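Long-range contacts in 462aa long hypothetical selenium-binding protein (Sulfolobus tokodaii, PDB 2ECE), which is of uncertain function, but folds as a beta-propeller and, like its family, may bind selenium: residues V362-I367 with W417-N422; H373-K378 with I431-F436. One frame throughout, in Å; residues are numbered along the deposited sequence.

Interaction 1: residues V362-I367 with W417-N422; sequences VKLGGI and WMVKLN
Val-362 and Leu-421 meet tip to tip, with CG2 of the valine 4.0 Å from CD1 of the leucine and about as far from CD2, so that one methyl sits against the fork of the other side chain. Two residues along, Leu-364 reaches out in the same way, its CD1 lying 4.1 Å from CG1 of Val-419. The same CD1 also approaches CD2 of Leu-421 at 4.4 Å, which links the two pairs into one hydrocarbon patch. Leu-364 CB, nearer the backbone, lies 4.4 Å from CH2 of Trp-417 and meets the indole obliquely. In Leu-364 and Leu-421 alike CG stands anti to the carbonyl carbon, which sends the forked end out to the other segment. No hydrogen bond crosses; the backbones stay well apart, Val-362 CA being 8.7 Å from Leu-421 CA, and branched aliphatic side chains suit the space between them. Trp-417, Val-419 and Leu-421 alternate along their strand and therefore present one face. Behind this layer, Val-345 touches both Val-362 and Leu-421, while Val-395 and Val-397 of the next strand support Leu-421. The buried indole N-H is satisfied by the backbone O of Thr-380, which would help to hold the ring's rotation. The strand ends at Lys-363, so Leu-364 already lies in the loop, and the chain turns on through Gly-365, whose positive phi favours glycine. Such apolar packing of strand 357-363 and the first loop residue after it, from one four-stranded antiparallel sheet, on strand 417-423 of the next is the interblade core of a beta-propeller.

Interaction 2: residues H373-K378 with I431-F436; sequences HPAGHK and IDKEFF
An aromatic cluster of His-373, His-377 and Phe-436 fastens the loop that follows strand 357-363 onto strand 429-438, which is interrupted by a corner at Lys-433 and Glu-434. Phe-436 is its centre. Against one face lies His-377 as an offset stack, the planes 5° apart and the ring centroids 3.9 Å, with CD1 of the phenylalanine over the middle of the imidazole. His-377 CB adds a CH-pi contact over the same face, 4.0 Å from the centroid of the Phe-436 ring. Phe-436 also turns its edge toward a face of His-373, with the planes at 62° and CD2 of the phenylalanine 3.8 Å from CD2 of the histidine. CG is anti to the backbone N in both Phe-436 and His-373 (chi1 -165°). An alanine here in place of the phenylalanine would remove the ring that stacks on His-377 and turns its edge to His-373, and would probably loosen the loop from the strand. His-373 suits its place because it is flat and polar at both nitrogens: ND1 accepts the N-H of Ala-375 at 3.1 Å, while NE2 lies 2.9 Å from the O of a water that also hydrogen-bonds to O of Asp-432 and O of Phe-435. Pro-374 lies against the other face of the imidazole, and its CG packs 3.7 Å from CG2 of Ile-431. The loop keeps this form through a type I turn from His-373 to Gly-376, where the backbone angles call for glycine. Asp-432 points away from the loop, and its OD2 accepts the N-H of Phe-435 at 2.8 Å, an Asx motif at the corner. A connecting loop laid across the outermost strand of the following blade is how this part of the propeller rim is built.

Overall arrangement
Interaction 1 packs two neighbouring blades of the propeller together, and interaction 2 lays the loop that connects them on the last strand of the second. Interaction 1 is wholly buried and purely apolar, with no hydrogen bond between its segments; interaction 2 lies farther from the centre of the chain, is partly exposed, and relies on two histidines grouped round a phenylalanine, a proline against an isoleucine, and a shared water. The centres of interactions 1 and 2 lie about 8 Å apart. Strands 417-423 and 429-438 are adjacent in one sheet, joined by a probable hydrogen bond between Lys-420 O and Asp-432 N. Val-419 touches His-373, and Ile-431 touches Leu-364, so the apolar layer continues outward into the cluster.

Interaction 1: residues V362-I367 with W417-N422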
loop_
_atom_site.group_PDB
_atom_site.type_symbol
_atom_site.label_atom_id
_atom_site.label_comp_id
_atom_site.label_asym_id
_atom_site.label_seq_id
_atom_site.Cartn_x
_atom_site.Cartn_y
_atom_site.Cartn_z
ATOM N N VAL A 362 4.054 6.312 17.983
ATOM C CA VAL A 362 3.774 5.177 18.853
ATOM C C VAL A 362 4.779 4.074 18.535
ATOM O O VAL A 362 5.299 3.998 17.418
ATOM C CB VAL A 362 2.333 4.632 18.671
ATOM C CG1 VAL A 362 1.324 5.683 19.099
ATOM C CG2 VAL A 362 2.105 4.214 17.226
ATOM N N LYS A 363 5.066 3.234 19.524
ATOM C CA LYS A 363 6.015 2.140 19.347
ATOM C C LYS A 363 5.289 0.803 19.319
ATOM O O LYS A 363 4.493 0.503 20.204
ATOM C CB LYS A 363 7.045 2.124 20.483
ATOM C CG LYS A 363 7.760 3.440 20.722
ATOM C CD LYS A 363 8.760 3.292 21.860
ATOM C CE LYS A 363 9.137 4.632 22.456
ATOM N NZ LYS A 363 9.717 5.546 21.437
ATOM N N LEU A 364 5.576 0.004 18.300
ATOM C CA LEU A 364 4.955 -1.304 18.144
ATOM C C LEU A 364 6.000 -2.256 17.568
ATOM O O LEU A 364 6.552 -1.997 16.495
ATOM C CB LEU A 364 3.759 -1.211 17.188
ATOM C CG LEU A 364 2.548 -0.359 17.579
ATOM C CD1 LEU A 364 1.678 -0.109 16.348
ATOM C CD2 LEU A 364 1.745 -1.065 18.674
ATOM N N GLY A 365 6.270 -3.349 18.280
ATOM C CA GLY A 365 7.257 -4.317 17.822
ATOM C C GLY A 365 8.568 -3.659 17.422
ATOM O O GLY A 365 9.082 -2.806 18.144
ATOM N N GLY A 366 9.116 -4.059 16.278
ATOM C CA GLY A 366 10.355 -3.468 15.800
ATOM C C GLY A 366 11.625 -4.131 16.302
ATOM O O GLY A 366 11.683 -4.629 17.430
ATOM N N ILE A 367 12.650 -4.144 15.459
ATOM C CA ILE A 367 13.924 -4.731 15.848
ATOM C C ILE A 367 14.540 -3.847 16.934
ATOM O O ILE A 367 15.236 -4.334 17.826
ATOM C CB ILE A 367 14.889 -4.813 14.648
ATOM C CG1 ILE A 367 14.318 -5.750 13.581
ATOM C CG2 ILE A 367 16.252 -5.300 15.108
ATOM C CD1 ILE A 367 15.040 -5.675 12.250
ATOM N N TRP A 417 -0.888 -9.462 12.849
ATOM C CA TRP A 417 -1.774 -8.786 13.780
ATOM C C TRP A 417 -2.303 -7.528 13.117
ATOM O O TRP A 417 -1.833 -7.125 12.046
ATOM C CB TRP A 417 -1.077 -8.413 15.115
ATOM C CG TRP A 417 0.321 -7.795 15.065
ATOM C CD1 TRP A 417 1.489 -8.409 15.429
ATOM C CD2 TRP A 417 0.679 -6.441 14.720
ATOM N NE1 TRP A 417 2.539 -7.532 15.344
ATOM C CE2 TRP A 417 2.075 -6.317 14.913
ATOM C CE3 TRP A 417 -0.043 -5.322 14.275
ATOM C CZ2 TRP A 417 2.766 -5.122 14.673
ATOM C CZ3 TRP A 417 0.647 -4.128 14.036
ATOM C CH2 TRP A 417 2.038 -4.041 14.238
ATOM N N MET A 418 -3.315 -6.936 13.735
ATOM C CA MET A 418 -3.861 -5.684 13.248
ATOM C C MET A 418 -4.119 -4.844 14.476
ATOM O O MET A 418 -4.828 -5.254 15.396
ATOM C CB MET A 418 -5.159 -5.864 12.469
ATOM C CG MET A 418 -5.739 -4.509 12.071
ATOM S SD MET A 418 -6.848 -4.500 10.670
ATOM C CE MET A 418 -8.156 -5.467 11.318
ATOM N N VAL A 419 -3.504 -3.675 14.485
ATOM C CA VAL A 419 -3.620 -2.756 15.594
ATOM C C VAL A 419 -4.386 -1.517 15.170
ATOM O O VAL A 419 -4.333 -1.113 14.000
ATOM C CB VAL A 419 -2.210 -2.359 16.081
ATOM C CG1 VAL A 419 -2.250 -1.034 16.822
ATOM C CG2 VAL A 419 -1.654 -3.458 16.980
ATOM N N LYS A 420 -5.113 -0.926 16.115
ATOM C CA LYS A 420 -5.852 0.290 15.833
ATOM C C LYS A 420 -5.249 1.430 16.636
ATOM O O LYS A 420 -4.937 1.278 17.820
ATOM C CB LYS A 420 -7.337 0.154 16.178
ATOM C CG LYS A 420 -8.092 1.457 15.919
ATOM C CD LYS A 420 -9.611 1.304 15.889
ATOM C CE LYS A 420 -10.242 1.328 17.274
ATOM N NZ LYS A 420 -11.731 1.484 17.188
ATOM N N LEU A 421 -5.071 2.564 15.972
ATOM C CA LEU A 421 -4.522 3.751 16.602
ATOM C C LEU A 421 -5.613 4.810 16.568
ATOM O O LEU A 421 -6.415 4.851 15.639
ATOM C CB LEU A 421 -3.308 4.259 15.823
ATOM C CG LEU A 421 -2.150 3.292 15.568
ATOM C CD1 LEU A 421 -1.049 4.015 14.804
ATOM C CD2 LEU A 421 -1.618 2.765 16.894
ATOM N N ASN A 422 -5.654 5.655 17.588
ATOM C CA ASN A 422 -6.636 6.724 17.640
ATOM C C ASN A 422 -5.857 7.995 17.335
ATOM O O ASN A 422 -4.967 8.380 18.091
ATOM C CB ASN A 422 -7.275 6.788 19.029
ATOM C CG ASN A 422 -8.163 5.586 19.315
ATOM O OD1 ASN A 422 -8.008 4.917 20.337
ATOM N ND2 ASN A 422 -9.103 5.311 18.415
#

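Interaction 2: residues H373-K378 with I431-F436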
loop_
_atom_site.group_PDB
_atom_site.type_symbol
_atom_site.label_atom_id
_atom_site.label_comp_id
_atom_site.label_asym_id
_atom_site.label_seq_id
_atom_site.Cartn_x
_atom_site.Cartn_y
_atom_site.Cartn_z
ATOM N N HIS A 373 2.266 -4.812 22.812
ATOM C CA HIS A 373 1.030 -4.038 22.799
ATOM C C HIS A 373 0.650 -3.665 24.232
ATOM O O HIS A 373 0.855 -4.451 25.159
ATOM C CB HIS A 373 -0.079 -4.872 22.149
ATOM C CG HIS A 373 -1.293 -4.085 21.764
ATOM N ND1 HIS A 373 -2.327 -3.827 22.639
ATOM C CD2 HIS A 373 -1.640 -3.501 20.592
ATOM C CE1 HIS A 373 -3.259 -3.124 22.022
ATOM N NE2 HIS A 373 -2.867 -2.911 20.778
ATOM N N PRO A 374 0.106 -2.454 24.437
ATOM C CA PRO A 374 -0.292 -2.017 25.779
ATOM C C PRO A 374 -1.246 -2.979 26.492
ATOM O O PRO A 374 -1.300 -3.006 27.722
ATOM C CB PRO A 374 -0.918 -0.637 25.530
ATOM C CG PRO A 374 -1.291 -0.667 24.069
ATOM C CD PRO A 374 -0.125 -1.383 23.454
ATOM N N ALA A 375 -1.990 -3.767 25.721
ATOM C CA ALA A 375 -2.926 -4.732 26.292
ATOM C C ALA A 375 -2.196 -6.000 26.747
ATOM O O ALA A 375 -2.764 -6.833 27.454
ATOM C CB ALA A 375 -3.993 -5.086 25.270
ATOM N N GLY A 376 -0.940 -6.141 26.333
ATOM C CA GLY A 376 -0.157 -7.302 26.720
ATOM C C GLY A 376 0.330 -8.192 25.585
ATOM O O GLY A 376 1.308 -8.929 25.750
ATOM N N HIS A 377 -0.335 -8.126 24.432
ATOM C CA HIS A 377 0.029 -8.955 23.283
ATOM C C HIS A 377 1.470 -8.801 22.809
ATOM O O HIS A 377 1.979 -7.685 22.680
ATOM C CB HIS A 377 -0.898 -8.661 22.099
ATOM C CG HIS A 377 -2.353 -8.673 22.450
ATOM N ND1 HIS A 377 -3.101 -7.520 22.574
ATOM C CD2 HIS A 377 -3.198 -9.700 22.707
ATOM C CE1 HIS A 377 -4.343 -7.836 22.891
ATOM N NE2 HIS A 377 -4.429 -9.152 22.978
ATOM N N LYS A 378 2.124 -9.929 22.544
ATOM C CA LYS A 378 3.490 -9.913 22.037
ATOM C C LYS A 378 3.371 -9.594 20.551
ATOM O O LYS A 378 2.629 -10.256 19.819
ATOM C CB LYS A 378 4.155 -11.280 22.235
ATOM C CG LYS A 378 4.361 -11.660 23.697
ATOM C CD LYS A 378 5.311 -10.694 24.395
ATOM C CE LYS A 378 5.383 -10.963 25.898
ATOM N NZ LYS A 378 6.356 -10.054 26.570
ATOM N N ILE A 431 -2.327 4.371 20.866
ATOM C CA ILE A 431 -2.651 2.992 20.520
ATOM C C ILE A 431 -3.965 2.648 21.208
ATOM O O ILE A 431 -4.107 2.859 22.411
ATOM C CB ILE A 431 -1.584 2.002 21.039
ATOM C CG1 ILE A 431 -0.214 2.335 20.452
ATOM C CG2 ILE A 431 -1.972 0.585 20.675
ATOM C CD1 ILE A 431 0.929 1.602 21.142
ATOM N N ASP A 432 -4.933 2.135 20.463
ATOM C CA ASP A 432 -6.189 1.760 21.093
ATOM C C ASP A 432 -5.869 0.491 21.873
ATOM O O ASP A 432 -5.376 -0.480 21.304
ATOM C CB ASP A 432 -7.264 1.462 20.053
ATOM C CG ASP A 432 -8.639 1.331 20.672
ATOM O OD1 ASP A 432 -9.274 2.374 20.920
ATOM O OD2 ASP A 432 -9.082 0.192 20.927
ATOM N N LYS A 433 -6.140 0.507 23.172
ATOM C CA LYS A 433 -5.859 -0.639 24.029
ATOM C C LYS A 433 -6.811 -1.812 23.804
ATOM O O LYS A 433 -6.385 -2.967 23.772
ATOM C CB LYS A 433 -5.922 -0.210 25.503
ATOM C CG LYS A 433 -5.612 -1.323 26.495
ATOM C CD LYS A 433 -6.147 -0.982 27.881
ATOM C CE LYS A 433 -5.881 -2.102 28.879
ATOM N NZ LYS A 433 -6.478 -3.404 28.449
ATOM N N GLU A 434 -8.092 -1.510 23.632
ATOM C CA GLU A 434 -9.116 -2.535 23.453
ATOM C C GLU A 434 -9.088 -3.327 22.144
ATOM O O GLU A 434 -9.270 -4.547 22.152
ATOM C CB GLU A 434 -10.503 -1.910 23.627
ATOM C CG GLU A 434 -10.583 -0.885 24.756
ATOM C CD GLU A 434 -10.137 0.503 24.319
ATOM O OE1 GLU A 434 -10.882 1.159 23.554
ATOM O OE2 GLU A 434 -9.040 0.940 24.734
ATOM N N PHE A 435 -8.862 -2.644 21.025
ATOM C CA PHE A 435 -8.852 -3.305 19.719
ATOM C C PHE A 435 -7.593 -4.108 19.397
ATOM O O PHE A 435 -6.474 -3.639 19.603
ATOM C CB PHE A 435 -9.087 -2.268 18.607
ATOM C CG PHE A 435 -9.265 -2.872 17.243
ATOM C CD1 PHE A 435 -8.161 -3.207 16.461
ATOM C CD2 PHE A 435 -10.540 -3.143 16.755
ATOM C CE1 PHE A 435 -8.329 -3.808 15.203
ATOM C CE2 PHE A 435 -10.720 -3.743 15.505
ATOM C CZ PHE A 435 -9.613 -4.076 14.728
ATOM N N PHE A 436 -7.787 -5.320 18.886
ATOM C CA PHE A 436 -6.666 -6.169 18.499
ATOM C C PHE A 436 -7.106 -7.425 17.774
ATOM O O PHE A 436 -8.041 -8.105 18.191
ATOM C CB PHE A 436 -5.827 -6.581 19.716
ATOM C CG PHE A 436 -4.493 -7.187 19.350
ATOM C CD1 PHE A 436 -4.291 -8.565 19.385
ATOM C CD2 PHE A 436 -3.452 -6.372 18.939
ATOM C CE1 PHE A 436 -3.066 -9.115 19.011
ATOM C CE2 PHE A 436 -2.225 -6.907 18.561
ATOM C CZ PHE A 436 -2.029 -8.279 18.598
HETATM O O HOH W 1 -4.926 -1.895 18.930
#